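Local coordinates for protein transcriptional regulator KdgR (Pseudomonas aeruginosa, PDB 5Y6I) that probably binds DNA as a transcription factor of the IclR family, with a helix-turn-helix domain and a GAF-like C-terminal domain, at residues 107-112 with 129-134; 227-232 with 246-251. All blocks are in the same frame, centred on the assembly; numbering follows the deposited sequence.

Interaction 1: residues 107-112 with 129-134; sequences VLNETC and QAVRAV
N109 and R132 reach toward each other tip to tip where the end of helix 93-108 meets the loop after strand 121-128. The contact lies within the C-terminal domain of an IclR-type regulator, which is GAF-like by family. The helix gives way to strand 111-118 through a short turn. N109 is the first residue past the helix and has a positive phi.

N109 has the most surface buried in the contact. Its CG is anti to the backbone N (chi1 -161°). As modelled, the amide stacks on the R132 guanidinium, with the two planes 18° apart. ND2 of N109 lies over the centre of one guanidinium face, 3.9 Å from CZ of R132. NH1 is modelled too close to the N109 carbonyl, so the exact place of the group is doubtful. The long salt bridge from OE1 of E110 to NH1 of R132, at 3.8 Å, carries the same doubt. E110 comes at the guanidinium obliquely. I235 touches both E110 and R132.

A130 points its methyl group at the turn. Its CB lies 3.4 Å from the backbone O of N109, and OD1 of N109 is also near. On the other side of E110 in sequence, T111 turns OG1 to the loop. This hydroxyl is also hydrogen-bonded to V136 O, so it links two points of the loop. Across the contact, the backbone N of A130 donates to OG1 of T111 at 3.0 Å, with an N-H...O angle of 157°.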
loop_
_atom_site.group_PDB
_atom_site.type_symbol
_atom_site.label_atom_id
_atom_site.label_comp_id
_atom_site.label_asym_id
_atom_site.label_seq_id
_atom_site.Cartn_x
_atom_site.Cartn_y
_atom_site.Cartn_z
ATOM N N VAL A 107 -10.508 3.844 -27.586
ATOM C CA VAL A 107 -11.960 3.765 -27.732
ATOM C C VAL A 107 -12.588 5.148 -27.879
ATOM O O VAL A 107 -13.576 5.303 -28.599
ATOM C CB VAL A 107 -12.602 3.004 -26.561
ATOM C CG1 VAL A 107 -12.380 1.511 -26.717
ATOM C CG2 VAL A 107 -12.045 3.490 -25.266
ATOM N N LEU A 108 -12.045 6.157 -27.209
ATOM C CA LEU A 108 -12.544 7.514 -27.350
ATOM C C LEU A 108 -11.907 8.262 -28.504
ATOM O O LEU A 108 -12.498 9.236 -28.990
ATOM C CB LEU A 108 -12.297 8.300 -26.064
ATOM C CG LEU A 108 -12.862 7.623 -24.818
ATOM C CD1 LEU A 108 -12.491 8.393 -23.574
ATOM C CD2 LEU A 108 -14.377 7.539 -24.954
ATOM N N ASN A 109 -10.737 7.817 -28.958
ATOM C CA ASN A 109 -9.844 8.628 -29.777
ATOM C C ASN A 109 -9.780 10.053 -29.237
ATOM O O ASN A 109 -9.966 11.032 -29.957
ATOM C CB ASN A 109 -10.253 8.620 -31.245
ATOM C CG ASN A 109 -9.116 9.050 -32.167
ATOM O OD1 ASN A 109 -7.944 9.034 -31.775
ATOM N ND2 ASN A 109 -9.456 9.432 -33.394
ATOM N N GLU A 110 -9.554 10.159 -27.930
ATOM C CA GLU A 110 -9.313 11.435 -27.283
ATOM C C GLU A 110 -8.064 11.303 -26.428
ATOM O O GLU A 110 -7.722 10.207 -25.974
ATOM C CB GLU A 110 -10.524 11.888 -26.433
ATOM C CG GLU A 110 -11.869 11.754 -27.142
ATOM C CD GLU A 110 -12.374 13.098 -27.677
ATOM O OE1 GLU A 110 -11.533 14.019 -27.790
ATOM O OE2 GLU A 110 -13.584 13.229 -28.014
ATOM N N THR A 111 -7.364 12.417 -26.229
ATOM C CA THR A 111 -6.126 12.371 -25.459
ATOM C C THR A 111 -6.438 12.110 -23.988
ATOM O O THR A 111 -7.184 12.869 -23.360
ATOM C CB THR A 111 -5.343 13.671 -25.644
ATOM O OG1 THR A 111 -5.081 13.849 -27.037
ATOM C CG2 THR A 111 -4.004 13.608 -24.918
ATOM N N CYS A 112 -5.887 11.021 -23.448
ATOM C CA CYS A 112 -5.994 10.681 -22.030
ATOM C C CYS A 112 -4.621 10.800 -21.387
ATOM O O CYS A 112 -3.603 10.528 -22.036
ATOM C CB CYS A 112 -6.524 9.261 -21.812
ATOM S SG CYS A 112 -7.995 8.866 -22.790
ATOM N N GLN A 129 -1.901 10.292 -26.725
ATOM C CA GLN A 129 -2.509 11.320 -27.555
ATOM C C GLN A 129 -3.533 10.723 -28.511
ATOM O O GLN A 129 -3.514 9.533 -28.825
ATOM C CB GLN A 129 -1.449 12.089 -28.341
ATOM C CG GLN A 129 -0.292 12.598 -27.495
ATOM C CD GLN A 129 0.594 13.547 -28.276
ATOM O OE1 GLN A 129 0.541 13.581 -29.509
ATOM N NE2 GLN A 129 1.410 14.323 -27.571
ATOM N N ALA A 130 -4.462 11.566 -28.937
ATOM C CA ALA A 130 -5.358 11.202 -30.021
ATOM C C ALA A 130 -4.665 11.463 -31.344
ATOM O O ALA A 130 -4.002 12.490 -31.525
ATOM C CB ALA A 130 -6.659 12.005 -29.954
ATOM N N VAL A 131 -4.809 10.529 -32.274
ATOM C CA VAL A 131 -4.277 10.724 -33.611
ATOM C C VAL A 131 -5.417 11.288 -34.446
ATOM O O VAL A 131 -6.302 10.563 -34.892
ATOM C CB VAL A 131 -3.701 9.438 -34.199
ATOM C CG1 VAL A 131 -2.295 9.221 -33.665
ATOM C CG2 VAL A 131 -4.587 8.256 -33.842
ATOM N N ARG A 132 -5.428 12.601 -34.594
ATOM C CA ARG A 132 -6.286 13.258 -35.558
ATOM C C ARG A 132 -5.431 14.280 -36.285
ATOM O O ARG A 132 -4.323 14.600 -35.842
ATOM C CB ARG A 132 -7.499 13.917 -34.884
ATOM C CG ARG A 132 -8.141 13.071 -33.782
ATOM C CD ARG A 132 -9.245 13.843 -33.056
ATOM N NE ARG A 132 -10.584 13.325 -33.344
ATOM C CZ ARG A 132 -11.343 12.678 -32.464
ATOM N NH1 ARG A 132 -10.900 12.480 -31.246
ATOM N NH2 ARG A 132 -12.547 12.236 -32.795
ATOM N N ALA A 133 -5.946 14.764 -37.422
ATOM C CA ALA A 133 -5.236 15.751 -38.232
ATOM C C ALA A 133 -4.510 16.762 -37.356
ATOM O O ALA A 133 -3.314 17.015 -37.524
ATOM C CB ALA A 133 -6.222 16.454 -39.168
ATOM N N VAL A 134 -5.217 17.313 -36.382
ATOM C CA VAL A 134 -4.630 18.207 -35.397
ATOM C C VAL A 134 -5.333 17.934 -34.078
ATOM O O VAL A 134 -6.549 17.737 -34.060
ATOM C CB VAL A 134 -4.782 19.672 -35.847
ATOM C CG1 VAL A 134 -4.537 20.589 -34.693
ATOM C CG2 VAL A 134 -3.823 19.980 -36.957
#

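Interaction 2: residues 227-232 with 246-251; sequences LTVVGP and ERLLAT
Strand 227-232 and helix 246-251 run nearly antiparallel, at 157°, with their axes 9.4 Å apart where L227 faces L248 and T251. This is helix-on-sheet packing in the GAF-like C-terminal domain. Helix 244-258 lies against the central strand of a five-stranded antiparallel sheet.

L248 has the largest buried area. Its CG is anti to the backbone N (chi1 177°), and CD1 makes its contacts with the strand. CD1 of L248 sits 3.9 Å from CD2 of L227, and the two leucines slide past each other in opposite directions. The same methyl lies 3.7 Å from the backbone O of L227. V229 adds a looser touch, with CG2 4.4 Å from CD1 of L248. The other branch of L227 turns to the next helical turn. There CD1 of L227 meets CG2 of T251 at 4.1 Å, and the side chains cross at about a right angle.

L101 of helix 93-108 also touches L227, so a second helix shares this apolar layer. T251 gives its methyl to the strand and its hydroxyl to its own helix. OG1 of T251 donates to O of R247 at 2.8 Å, from the opposite face of that carbonyl to T251 N.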
loop_
_atom_site.group_PDB
_atom_site.type_symbol
_atom_site.label_atom_id
_atom_site.label_comp_id
_atom_site.label_asym_id
_atom_site.label_seq_id
_atom_site.Cartn_x
_atom_site.Cartn_y
_atom_site.Cartn_z
ATOM N N LEU A 227 -6.769 10.111 -13.643
ATOM C CA LEU A 227 -6.787 9.793 -15.060
ATOM C C LEU A 227 -7.853 10.660 -15.708
ATOM O O LEU A 227 -8.917 10.891 -15.125
ATOM C CB LEU A 227 -7.066 8.301 -15.293
ATOM C CG LEU A 227 -6.516 7.714 -16.594
ATOM C CD1 LEU A 227 -6.369 6.200 -16.444
ATOM C CD2 LEU A 227 -7.388 8.047 -17.801
ATOM N N THR A 228 -7.573 11.126 -16.920
ATOM C CA THR A 228 -8.208 12.334 -17.415
ATOM C C THR A 228 -8.291 12.315 -18.931
ATOM O O THR A 228 -7.294 12.022 -19.599
ATOM C CB THR A 228 -7.388 13.529 -16.977
ATOM O OG1 THR A 228 -6.025 13.131 -17.078
ATOM C CG2 THR A 228 -7.635 13.887 -15.561
ATOM N N VAL A 229 -9.458 12.674 -19.462
ATOM C CA VAL A 229 -9.698 12.744 -20.897
ATOM C C VAL A 229 -9.879 14.206 -21.284
ATOM O O VAL A 229 -10.442 15.003 -20.525
ATOM C CB VAL A 229 -10.934 11.912 -21.288
ATOM C CG1 VAL A 229 -11.273 12.091 -22.779
ATOM C CG2 VAL A 229 -10.712 10.436 -20.947
ATOM N N VAL A 230 -9.415 14.569 -22.478
ATOM C CA VAL A 230 -9.364 15.982 -22.815
ATOM C C VAL A 230 -9.466 16.158 -24.327
ATOM O O VAL A 230 -9.051 15.290 -25.101
ATOM C CB VAL A 230 -8.082 16.602 -22.206
ATOM C CG1 VAL A 230 -6.854 15.925 -22.761
ATOM C CG2 VAL A 230 -8.040 18.114 -22.389
ATOM N N GLY A 231 -10.061 17.290 -24.740
ATOM C CA GLY A 231 -10.371 17.556 -26.124
ATOM C C GLY A 231 -11.322 18.726 -26.296
ATOM O O GLY A 231 -12.216 18.953 -25.485
ATOM N N PRO A 232 -11.163 19.481 -27.383
ATOM C CA PRO A 232 -12.017 20.661 -27.598
ATOM C C PRO A 232 -13.500 20.319 -27.737
ATOM O O PRO A 232 -13.880 19.200 -28.083
ATOM C CB PRO A 232 -11.467 21.263 -28.904
ATOM C CG PRO A 232 -10.082 20.741 -29.022
ATOM C CD PRO A 232 -10.154 19.341 -28.444
ATOM N N GLU A 246 -18.375 6.787 -18.366
ATOM C CA GLU A 246 -18.342 5.365 -18.019
ATOM C C GLU A 246 -17.044 4.705 -18.470
ATOM O O GLU A 246 -16.399 4.005 -17.683
ATOM C CB GLU A 246 -19.547 4.646 -18.646
ATOM C CG GLU A 246 -20.917 5.401 -18.582
ATOM C CD GLU A 246 -20.991 6.644 -19.485
ATOM O OE1 GLU A 246 -22.096 7.093 -19.883
ATOM O OE2 GLU A 246 -19.918 7.195 -19.783
ATOM N N ARG A 247 -16.652 4.898 -19.732
ATOM C CA ARG A 247 -15.352 4.399 -20.168
ATOM C C ARG A 247 -14.262 4.875 -19.225
ATOM O O ARG A 247 -13.408 4.085 -18.797
ATOM C CB ARG A 247 -15.055 4.851 -21.600
ATOM C CG ARG A 247 -16.034 4.341 -22.631
ATOM C CD ARG A 247 -16.180 2.841 -22.536
ATOM N NE ARG A 247 -16.885 2.274 -23.685
ATOM C CZ ARG A 247 -16.948 0.971 -23.926
ATOM N NH1 ARG A 247 -16.339 0.133 -23.098
ATOM N NH2 ARG A 247 -17.599 0.507 -24.986
ATOM N N LEU A 248 -14.309 6.159 -18.846
ATOM C CA LEU A 248 -13.326 6.707 -17.916
ATOM C C LEU A 248 -13.358 5.970 -16.591
ATOM O O LEU A 248 -12.312 5.557 -16.070
ATOM C CB LEU A 248 -13.583 8.195 -17.684
ATOM C CG LEU A 248 -12.649 8.845 -16.652
ATOM C CD1 LEU A 248 -11.164 8.602 -16.930
ATOM C CD2 LEU A 248 -12.940 10.324 -16.562
ATOM N N LEU A 249 -14.561 5.792 -16.035
ATOM C CA LEU A 249 -14.707 5.140 -14.737
ATOM C C LEU A 249 -14.364 3.656 -14.817
ATOM O O LEU A 249 -13.619 3.137 -13.977
ATOM C CB LEU A 249 -16.125 5.356 -14.199
ATOM C CG LEU A 249 -16.451 6.786 -13.704
ATOM C CD1 LEU A 249 -17.918 6.959 -13.293
ATOM C CD2 LEU A 249 -15.535 7.166 -12.550
ATOM N N ALA A 250 -14.897 2.957 -15.822
ATOM C CA ALA A 250 -14.519 1.564 -16.034
ATOM C C ALA A 250 -13.005 1.401 -16.073
ATOM O O ALA A 250 -12.451 0.487 -15.443
ATOM C CB ALA A 250 -15.143 1.046 -17.325
ATOM N N THR A 251 -12.314 2.290 -16.792
ATOM C CA THR A 251 -10.855 2.240 -16.823
ATOM C C THR A 251 -10.274 2.460 -15.431
ATOM O O THR A 251 -9.406 1.705 -14.982
ATOM C CB THR A 251 -10.304 3.296 -17.779
ATOM O OG1 THR A 251 -10.842 3.103 -19.091
ATOM C CG2 THR A 251 -8.794 3.208 -17.837
#

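In the fold
After the N-terminal helix-turn-helix domain and helix 78-88, the chain enters helix 93-108 and turns into strand 111-118. Strand 121-128 then returns as a hairpin, and interaction 1 closes this loop at its end. The chain goes on through helices and strands 199-202 and 209-217 to strand 223-232. Interaction 2 then closes a second, shorter loop, from that strand to helix 244-258. The two loops follow in series, neither nested nor crossed. The centres of the two contacts are about 12 Å apart, and strands 111-118 and 223-232 are sheet neighbours. T111 O and V230 N probably form a hydrogen bond between them, and C112 packs on V229. Interaction 1 ties helix end to edge-strand loop; interaction 2 ties sheet to C-terminal helix.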